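Local coordinates for protein aromatic-amino-acid:2-oxoglutarate transaminase (PDB 6HND) that probably transfers amino groups between aromatic amino acids, and perhaps 2-aminoadipate, and 2-oxo acids, with pyridoxal 5'-phosphate as cofactor, at residues 113-118 and 123-128; 345-350 and 379-384; 441-446 and 453-458. One frame throughout, in Å; residues are numbered along the deposited sequence.

Contact 1: 113-118 and 123-128; sequences SRHTTD and DLARGL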
loop_
_atom_site.group_PDB
_atom_site.type_symbol
_atom_site.label_atom_id
_atom_site.label_comp_id
_atom_site.label_asym_id
_atom_site.label_seq_id
_atom_site.Cartn_x
_atom_site.Cartn_y
_atom_site.Cartn_z
ATOM N N SER B 113 0.393 9.342 22.509
ATOM C CA SER B 113 -0.647 8.911 23.486
ATOM C C SER B 113 -1.896 8.406 22.743
ATOM O O SER B 113 -2.081 8.735 21.531
ATOM C CB SER B 113 -0.965 10.052 24.440
ATOM O OG SER B 113 -1.347 11.228 23.726
ATOM N N ARG B 114 -2.749 7.676 23.452
ATOM C CA ARG B 114 -4.049 7.200 22.934
ATOM C C ARG B 114 -4.843 8.395 22.413
ATOM O O ARG B 114 -5.424 8.273 21.311
ATOM C CB ARG B 114 -4.814 6.420 24.004
ATOM C CG ARG B 114 -6.102 5.779 23.506
ATOM C CD ARG B 114 -6.818 5.052 24.633
ATOM N NE ARG B 114 -6.088 3.853 25.048
ATOM C CZ ARG B 114 -6.172 2.649 24.477
ATOM N NH1 ARG B 114 -6.996 2.428 23.467
ATOM N NH2 ARG B 114 -5.435 1.652 24.937
ATOM N N HIS B 115 -4.833 9.521 23.132
ATOM C CA HIS B 115 -5.720 10.687 22.851
ATOM C C HIS B 115 -4.911 11.975 22.820
ATOM O O HIS B 115 -4.050 12.134 23.697
ATOM C CB HIS B 115 -6.844 10.836 23.896
ATOM C CG HIS B 115 -7.743 9.648 23.989
ATOM N ND1 HIS B 115 -8.690 9.366 23.027
ATOM C CD2 HIS B 115 -7.838 8.671 24.923
ATOM C CE1 HIS B 115 -9.353 8.289 23.389
ATOM N NE2 HIS B 115 -8.839 7.825 24.528
ATOM N N THR B 116 -5.242 12.866 21.881
ATOM C CA THR B 116 -4.686 14.235 21.795
ATOM C C THR B 116 -5.790 15.194 21.357
ATOM O O THR B 116 -6.717 14.734 20.667
ATOM C CB THR B 116 -3.506 14.265 20.824
ATOM O OG1 THR B 116 -2.748 15.437 21.120
ATOM C CG2 THR B 116 -3.945 14.270 19.375
ATOM N N THR B 117 -5.672 16.475 21.719
ATOM C CA THR B 117 -6.512 17.595 21.193
ATOM C C THR B 117 -5.636 18.577 20.396
ATOM O O THR B 117 -6.145 19.645 19.996
ATOM C CB THR B 117 -7.236 18.291 22.355
ATOM O OG1 THR B 117 -6.240 18.701 23.293
ATOM C CG2 THR B 117 -8.229 17.384 23.051
ATOM N N ASP B 118 -4.353 18.260 20.199
ATOM C CA ASP B 118 -3.462 19.102 19.369
ATOM C C ASP B 118 -3.786 18.808 17.906
ATOM O O ASP B 118 -3.523 17.704 17.442
ATOM C CB ASP B 118 -1.995 18.854 19.699
ATOM C CG ASP B 118 -1.058 19.754 18.913
ATOM O OD1 ASP B 118 -1.477 20.256 17.859
ATOM O OD2 ASP B 118 0.079 19.953 19.362
ATOM N N ASP B 123 -3.185 11.031 17.300
ATOM C CA ASP B 123 -3.209 10.126 18.471
ATOM C C ASP B 123 -3.407 8.684 17.977
ATOM O O ASP B 123 -3.724 8.475 16.759
ATOM C CB ASP B 123 -4.249 10.588 19.497
ATOM C CG ASP B 123 -5.673 10.710 18.981
ATOM O OD1 ASP B 123 -5.978 10.025 18.003
ATOM O OD2 ASP B 123 -6.472 11.483 19.586
ATOM N N LEU B 124 -3.224 7.710 18.864
ATOM C CA LEU B 124 -3.346 6.288 18.461
ATOM C C LEU B 124 -4.828 5.908 18.314
ATOM O O LEU B 124 -5.121 5.026 17.480
ATOM C CB LEU B 124 -2.628 5.396 19.468
ATOM C CG LEU B 124 -1.128 5.648 19.613
ATOM C CD1 LEU B 124 -0.561 4.772 20.724
ATOM C CD2 LEU B 124 -0.391 5.380 18.310
ATOM N N ALA B 125 -5.745 6.556 19.040
ATOM C CA ALA B 125 -7.204 6.303 18.898
ATOM C C ALA B 125 -7.617 6.501 17.427
ATOM O O ALA B 125 -8.343 5.647 16.859
ATOM C CB ALA B 125 -7.992 7.191 19.836
ATOM N N ARG B 126 -7.130 7.553 16.793
ATOM C CA ARG B 126 -7.401 7.765 15.347
ATOM C C ARG B 126 -6.334 7.082 14.472
ATOM O O ARG B 126 -6.708 6.564 13.399
ATOM C CB ARG B 126 -7.583 9.259 15.096
ATOM C CG ARG B 126 -8.957 9.715 15.555
ATOM C CD ARG B 126 -9.109 11.202 15.651
ATOM N NE ARG B 126 -8.372 11.723 16.792
ATOM C CZ ARG B 126 -8.397 12.993 17.148
ATOM N NH1 ARG B 126 -9.138 13.836 16.455
ATOM N NH2 ARG B 126 -7.682 13.421 18.172
ATOM N N GLY B 127 -5.068 7.074 14.902
ATOM C CA GLY B 127 -3.937 6.562 14.102
ATOM C C GLY B 127 -4.079 5.079 13.808
ATOM O O GLY B 127 -3.728 4.646 12.683
ATOM N N LEU B 128 -4.583 4.328 14.786
ATOM C CA LEU B 128 -4.836 2.880 14.678
ATOM C C LEU B 128 -6.261 2.557 14.213
ATOM O O LEU B 128 -6.554 1.333 13.992
ATOM C CB LEU B 128 -4.521 2.284 16.040
ATOM C CG LEU B 128 -3.060 2.419 16.399
ATOM C CD1 LEU B 128 -2.793 1.872 17.784
ATOM C CD2 LEU B 128 -2.228 1.715 15.350
HETATM O O HOH W 1 -8.893 10.844 20.682
#
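Asp123 carries its CG in the tight slot between backbone N and carbonyl carbon (chi1 57°), which holds the carboxylate over both the start of helix 124-127 and the backbone of Thr116. Asp123 OD2 takes the N-H of Thr116 at 2.9 Å on its anti lone pair, while the methyl CG2 of Thr116 rests against Asp123 CB at 3.7 Å. Arg126 bends at chi3 (-72°) and folds its guanidinium back side-on to the same carboxylate: its NH2 bonds Asp123 OD2 at 2.7 Å, from well above the carboxylate plane, and its NE bonds Asp123 OD1 at 3.2 Å. The N-cap bond, Arg126 N to Asp123 OD1 at 3.0 Å, arrives nearly along the C-O axis, from the opposite face to NE.

Carbonyls of the preceding loop serve the first two helix N-H groups. Ser113 O accepts from Leu124 N at 3.1 Å, and Arg114 O accepts from Ala125 N at 2.9 Å, in the carbonyl plane and on a lone pair. Water 1, at the edge of the His115 ring, joins ND1 to Asp123 OD2. Beyond the contact, the guanidinium of Arg114 forms a salt bridge with Asp54, and Leu124 packs on strand 53-60 and helix 375-388.

All three N-H groups opening this short helix are thus satisfied, two by carbonyls and one by the cap. With the N-H groups of Thr116 and Arg126 and the guanidinium of Arg126 all directed at it, the buried carboxylate of Asp123 is probably stabilised as the anion and fixed in rotation.

Contact 2: 345-350 and 379-384; sequences PGLRLG and TIVNNV. With PLP (pyridoxal-5'-phosphate), chain E.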
loop_
_atom_site.group_PDB
_atom_site.type_symbol
_atom_site.label_atom_id
_atom_site.label_comp_id
_atom_site.label_asym_id
_atom_site.label_seq_id
_atom_site.Cartn_x
_atom_site.Cartn_y
_atom_site.Cartn_z
ATOM N N PRO B 345 13.412 4.435 3.791
ATOM C CA PRO B 345 12.620 3.688 2.812
ATOM C C PRO B 345 11.542 2.778 3.422
ATOM O O PRO B 345 10.485 2.638 2.814
ATOM C CB PRO B 345 13.670 2.850 2.090
ATOM C CG PRO B 345 14.946 3.622 2.275
ATOM C CD PRO B 345 14.853 4.160 3.681
ATOM N N GLY B 346 11.820 2.219 4.599
ATOM C CA GLY B 346 10.963 1.251 5.307
ATOM C C GLY B 346 9.641 1.867 5.747
ATOM O O GLY B 346 8.744 1.098 6.120
ATOM N N LEU B 347 9.503 3.199 5.697
ATOM C CA LEU B 347 8.214 3.841 6.050
ATOM C C LEU B 347 7.165 3.365 5.042
ATOM O O LEU B 347 6.014 3.058 5.483
ATOM C CB LEU B 347 8.300 5.367 6.003
ATOM C CG LEU B 347 9.248 6.084 6.950
ATOM C CD1 LEU B 347 9.125 7.567 6.700
ATOM C CD2 LEU B 347 8.971 5.768 8.417
ATOM N N ARG B 348 7.549 3.325 3.753
ATOM C CA ARG B 348 6.603 3.210 2.607
ATOM C C ARG B 348 5.587 4.367 2.723
ATOM O O ARG B 348 4.405 4.111 2.959
ATOM C CB ARG B 348 5.863 1.868 2.636
ATOM C CG ARG B 348 6.709 0.614 2.485
ATOM C CD ARG B 348 7.282 0.476 1.096
ATOM N NE ARG B 348 8.446 1.338 1.023
ATOM C CZ ARG B 348 9.003 1.780 -0.091
ATOM N NH1 ARG B 348 10.076 2.549 0.010
ATOM N NH2 ARG B 348 8.502 1.472 -1.283
ATOM N N LEU B 349 6.065 5.602 2.656
ATOM C CA LEU B 349 5.279 6.838 2.853
ATOM C C LEU B 349 5.831 7.933 1.956
ATOM O O LEU B 349 7.053 8.056 1.846
ATOM C CB LEU B 349 5.303 7.295 4.316
ATOM C CG LEU B 349 4.211 8.311 4.667
ATOM C CD1 LEU B 349 2.863 7.642 4.679
ATOM C CD2 LEU B 349 4.487 8.970 6.005
ATOM N N GLY B 350 4.929 8.633 1.276
ATOM C CA GLY B 350 5.262 9.811 0.471
ATOM C C GLY B 350 4.031 10.652 0.251
ATOM O O GLY B 350 3.032 10.452 0.987
ATOM N N THR B 379 1.194 8.239 11.682
ATOM C CA THR B 379 1.125 8.722 13.084
ATOM C C THR B 379 2.556 8.993 13.555
ATOM O O THR B 379 2.812 10.130 13.937
ATOM C CB THR B 379 0.357 7.739 13.976
ATOM O OG1 THR B 379 -0.960 7.644 13.440
ATOM C CG2 THR B 379 0.302 8.156 15.430
ATOM N N ILE B 380 3.449 7.997 13.465
ATOM C CA ILE B 380 4.853 8.132 13.934
ATOM C C ILE B 380 5.526 9.259 13.144
ATOM O O ILE B 380 6.137 10.134 13.766
ATOM C CB ILE B 380 5.613 6.802 13.864
ATOM C CG1 ILE B 380 5.086 5.820 14.915
ATOM C CG2 ILE B 380 7.119 7.026 14.003
ATOM C CD1 ILE B 380 5.637 4.420 14.755
ATOM N N VAL B 381 5.390 9.278 11.828
ATOM C CA VAL B 381 6.155 10.236 10.980
ATOM C C VAL B 381 5.623 11.650 11.238
ATOM O O VAL B 381 6.459 12.584 11.398
ATOM C CB VAL B 381 6.161 9.846 9.488
ATOM C CG1 VAL B 381 6.642 10.989 8.627
ATOM C CG2 VAL B 381 6.994 8.594 9.246
ATOM N N ASN B 382 4.304 11.819 11.308
ATOM C CA ASN B 382 3.704 13.160 11.531
ATOM C C ASN B 382 4.161 13.703 12.894
ATOM O O ASN B 382 4.624 14.865 12.962
ATOM C CB ASN B 382 2.183 13.136 11.442
ATOM C CG ASN B 382 1.570 14.469 11.792
ATOM O OD1 ASN B 382 1.432 15.337 10.941
ATOM N ND2 ASN B 382 1.203 14.621 13.051
ATOM N N ASN B 383 4.045 12.903 13.953
ATOM C CA ASN B 383 4.298 13.391 15.332
ATOM C C ASN B 383 5.792 13.685 15.485
ATOM O O ASN B 383 6.135 14.650 16.170
ATOM C CB ASN B 383 3.696 12.432 16.351
ATOM C CG ASN B 383 2.183 12.438 16.285
ATOM O OD1 ASN B 383 1.599 12.891 15.291
ATOM N ND2 ASN B 383 1.539 11.912 17.317
ATOM N N VAL B 384 6.665 12.917 14.838
ATOM C CA VAL B 384 8.132 13.138 14.944
ATOM C C VAL B 384 8.423 14.501 14.300
ATOM O O VAL B 384 9.154 15.303 14.934
ATOM C CB VAL B 384 8.952 11.983 14.339
ATOM C CG1 VAL B 384 10.409 12.382 14.082
ATOM C CG2 VAL B 384 8.869 10.713 15.190
HETATM N N1 PLP E . 12.299 7.475 -8.237
HETATM C C2 PLP E . 13.607 7.683 -8.159
HETATM C C2A PLP E . 14.216 8.563 -9.196
HETATM C C3 PLP E . 14.374 7.113 -7.105
HETATM O O3 PLP E . 15.719 7.352 -7.052
HETATM C C4 PLP E . 13.733 6.297 -6.137
HETATM C C4A PLP E . 14.513 5.785 -4.986
HETATM C C5 PLP E . 12.338 6.114 -6.249
HETATM C C6 PLP E . 11.693 6.702 -7.310
HETATM C C5A PLP E . 11.551 5.198 -5.348
HETATM O O4P PLP E . 11.283 5.711 -4.016
HETATM P P PLP E . 10.347 4.860 -3.002
HETATM O O1P PLP E . 9.262 4.200 -3.844
HETATM O O2P PLP E . 9.888 5.954 -2.041
HETATM O O3P PLP E . 11.232 3.847 -2.351
#
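Behind the apolar contact of Leu347 and Leu349 with Val381, the flat guanidinium of Arg348 is held by its edge: Pro345 O and the phosphate oxygen O3P of pyridoxal phosphate both lie close to its plane. Arg348 NE and NH1 grip Pro345 O side-on, at 3.0 and 2.8 Å, and Arg348 N adds a third bond to that carbonyl oxygen. Arg348 NH1 also reaches PLP O3P at 2.9 Å along a nearly straight bond (171°). Bends at chi2 and chi3 (-69° and 80°) curl the chain back to the carbonyl, and the two side-chain bonds to that one oxygen probably hold the guanidinium in its rotation while NH1 faces the phosphate.

Between segments the packing is purely apolar. Val381 presents its two methyls to two leucines, tip to tip. Val381 CG2 meets the forked end of Leu347, with Leu347 CD1 at 3.5 Å, tighter than usual carbon contact, and Val381 CG1 meets Leu349 CD2 at 3.9 Å. Arg348 lies in the left-handed helical region of backbone angles, and its side chain heads for the cofactor while both neighbouring leucines point at the helix. Leu347 O is also hydrogen-bonded to Ser374 of the second subunit.

Thr338, Ser340, Ala166 and Ser167 of the same chain, and Tyr130 of the second subunit, are further hydrogen-bonding partners of the cofactor. The arrangement is that of the phosphate end of an aspartate-aminotransferase-like site, where a Pro-Gly-x-Arg-x-Gly loop following the Ser-Lys pair brings an arginine to the phosphate.

Contact 3: 441-446 and 453-458; sequences FKINLP and QKMKLL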
loop_
_atom_site.group_PDB
_atom_site.type_symbol
_atom_site.label_atom_id
_atom_site.label_comp_id
_atom_site.label_asym_id
_atom_site.label_seq_id
_atom_site.Cartn_x
_atom_site.Cartn_y
_atom_site.Cartn_z
ATOM N N PHE B 441 29.687 7.636 -13.760
ATOM C CA PHE B 441 31.109 7.237 -13.892
ATOM C C PHE B 441 31.286 6.724 -15.314
ATOM O O PHE B 441 30.840 5.594 -15.606
ATOM C CB PHE B 441 31.452 6.185 -12.840
ATOM C CG PHE B 441 32.894 5.770 -12.783
ATOM C CD1 PHE B 441 33.845 6.599 -12.220
ATOM C CD2 PHE B 441 33.290 4.514 -13.215
ATOM C CE1 PHE B 441 35.171 6.197 -12.124
ATOM C CE2 PHE B 441 34.617 4.122 -13.145
ATOM C CZ PHE B 441 35.547 4.952 -12.568
ATOM N N LYS B 442 31.889 7.558 -16.151
ATOM C CA LYS B 442 32.089 7.315 -17.595
ATOM C C LYS B 442 33.330 6.454 -17.805
ATOM O O LYS B 442 34.337 6.621 -17.094
ATOM C CB LYS B 442 32.170 8.658 -18.320
ATOM C CG LYS B 442 30.845 9.409 -18.380
ATOM C CD LYS B 442 30.792 10.494 -19.423
ATOM C CE LYS B 442 31.223 11.835 -18.870
ATOM N NZ LYS B 442 30.713 12.950 -19.702
ATOM N N ILE B 443 33.218 5.531 -18.746
ATOM C CA ILE B 443 34.310 4.657 -19.232
ATOM C C ILE B 443 34.608 5.090 -20.667
ATOM O O ILE B 443 33.714 4.875 -21.535
ATOM C CB ILE B 443 33.862 3.184 -19.174
ATOM C CG1 ILE B 443 33.240 2.810 -17.825
ATOM C CG2 ILE B 443 35.021 2.283 -19.569
ATOM C CD1 ILE B 443 34.096 3.128 -16.613
ATOM N N ASN B 444 35.789 5.676 -20.889
ATOM C CA ASN B 444 36.263 6.174 -22.209
ATOM C C ASN B 444 36.753 4.960 -23.023
ATOM O O ASN B 444 37.957 4.888 -23.384
ATOM C CB ASN B 444 37.242 7.357 -22.051
ATOM C CG ASN B 444 36.595 8.544 -21.336
ATOM O OD1 ASN B 444 35.380 8.780 -21.461
ATOM N ND2 ASN B 444 37.373 9.317 -20.578
ATOM N N LEU B 445 35.830 4.064 -23.381
ATOM C CA LEU B 445 36.135 2.983 -24.359
ATOM C C LEU B 445 36.468 3.635 -25.697
ATOM O O LEU B 445 35.900 4.665 -26.030
ATOM C CB LEU B 445 34.948 2.021 -24.509
ATOM C CG LEU B 445 34.552 1.280 -23.243
ATOM C CD1 LEU B 445 33.213 0.613 -23.415
ATOM C CD2 LEU B 445 35.605 0.282 -22.846
ATOM N N PRO B 446 37.377 3.058 -26.512
ATOM C CA PRO B 446 37.489 3.449 -27.919
ATOM C C PRO B 446 36.113 3.437 -28.604
ATOM O O PRO B 446 35.315 2.547 -28.376
ATOM C CB PRO B 446 38.437 2.421 -28.553
ATOM C CG PRO B 446 39.196 1.806 -27.386
ATOM C CD PRO B 446 38.345 2.020 -26.134
ATOM N N GLN B 453 29.186 -5.194 -24.901
ATOM C CA GLN B 453 30.072 -6.359 -24.699
ATOM C C GLN B 453 31.210 -5.975 -23.740
ATOM O O GLN B 453 31.465 -6.740 -22.802
ATOM C CB GLN B 453 30.583 -6.858 -26.047
ATOM C CG GLN B 453 31.460 -8.092 -25.929
ATOM C CD GLN B 453 32.380 -8.255 -27.114
ATOM O OE1 GLN B 453 33.263 -7.422 -27.374
ATOM N NE2 GLN B 453 32.173 -9.350 -27.838
ATOM N N LYS B 454 31.885 -4.839 -23.947
ATOM C CA LYS B 454 33.066 -4.455 -23.117
ATOM C C LYS B 454 32.608 -4.007 -21.730
ATOM O O LYS B 454 33.348 -4.232 -20.737
ATOM C CB LYS B 454 33.885 -3.339 -23.768
ATOM C CG LYS B 454 34.638 -3.731 -25.032
ATOM C CD LYS B 454 35.391 -5.039 -24.887
ATOM C CE LYS B 454 36.488 -5.195 -25.915
ATOM N NZ LYS B 454 37.188 -6.480 -25.733
ATOM N N MET B 455 31.458 -3.345 -21.657
ATOM C CA MET B 455 30.928 -2.874 -20.353
ATOM C C MET B 455 30.583 -4.102 -19.500
ATOM O O MET B 455 30.897 -4.064 -18.308
ATOM C CB MET B 455 29.720 -1.939 -20.532
ATOM C CG MET B 455 30.102 -0.541 -21.062
ATOM S SD MET B 455 31.192 0.414 -19.944
ATOM C CE MET B 455 30.105 0.589 -18.531
ATOM N N LYS B 456 30.040 -5.177 -20.088
ATOM C CA LYS B 456 29.706 -6.433 -19.340
ATOM C C LYS B 456 30.995 -7.098 -18.846
ATOM O O LYS B 456 31.039 -7.513 -17.693
ATOM C CB LYS B 456 28.886 -7.417 -20.177
ATOM C CG LYS B 456 27.441 -7.017 -20.397
ATOM C CD LYS B 456 26.795 -7.714 -21.586
ATOM C CE LYS B 456 25.404 -7.181 -21.884
ATOM N NZ LYS B 456 24.878 -7.726 -23.159
ATOM N N LEU B 457 32.015 -7.149 -19.692
ATOM C CA LEU B 457 33.333 -7.732 -19.361
ATOM C C LEU B 457 33.952 -6.925 -18.216
ATOM O O LEU B 457 34.435 -7.547 -17.255
ATOM C CB LEU B 457 34.196 -7.708 -20.628
ATOM C CG LEU B 457 35.286 -8.773 -20.697
ATOM C CD1 LEU B 457 34.696 -10.160 -20.508
ATOM C CD2 LEU B 457 36.052 -8.678 -22.004
ATOM N N LEU B 458 33.853 -5.588 -18.279
ATOM C CA LEU B 458 34.381 -4.667 -17.239
ATOM C C LEU B 458 33.601 -4.875 -15.939
ATOM O O LEU B 458 34.221 -4.821 -14.849
ATOM C CB LEU B 458 34.288 -3.225 -17.748
ATOM C CG LEU B 458 34.779 -2.138 -16.798
ATOM C CD1 LEU B 458 36.154 -2.467 -16.231
ATOM C CD2 LEU B 458 34.800 -0.778 -17.498
#
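Leu445, Ile443 and Met455 account for most of the buried surface, the first two reaching from the end of strand 438-443 toward helix 451-465. Met455 has chi2 and chi3 both near -63°, and this folded chain turns its sulfur toward the strand. Met455 SD lies 3.8 Å from Ile443 CG1, and Met455 CE touches the same carbon at 3.9 Å, the two side chains crossing at a slant. On its other side chain branch Ile443 meets Leu458: Ile443 CG2 comes tip to tip with Leu458 CD2 at 3.7 Å. Ile443 thus fits between two helix residues almost one turn apart.

Leu445 continues the apolar strip past the strand end. Its CD1 lies 4.0 Å from Met455 SD and equally close to Lys454 CB, so it covers both the thioether and the root of the lysine. The aliphatic start of Lys454 alone joins the contact; its NZ leads away to bond Leu521 O. Asn444 centres an inverse gamma turn, with a weak bond from Leu445 N to Ile443 O, and across this turn Leu445, like Ile443, points toward the helix.

Phe489 of strand 488-492 packs against Ile443, Met455 and Leu458 alike, while Phe517 and Phe516 of helix 499-518 touch Ile443 and Leu458. Away from the cofactor site, the whole is a helix laid against an antiparallel sheet, sealed by hydrophobic side chains, as in the small C-terminal alpha/beta domain of fold-type I aminotransferases.

From the N terminus the three contacts follow one another in series; none nests in or crosses another. Contact 1 closes the short loop between strand 109-113 and helix 124-127, near the dimer interface. Contact 2 spans more: 28 residues, mostly strand 350-355 and helix 356-369, separate the phosphate-binding loop from its partner on helix 375-388. Contact 3 closes the short link from strand 438-443 into helix 451-465. Contacts 1 and 2 touch, Gly127 CA lying 3.2 Å from Thr379 OG1, and both meet the second subunit. Contact 3 stands across the chain's centre, its nearest atoms about 22 Å from contact 2 and about 43 Å from contact 1.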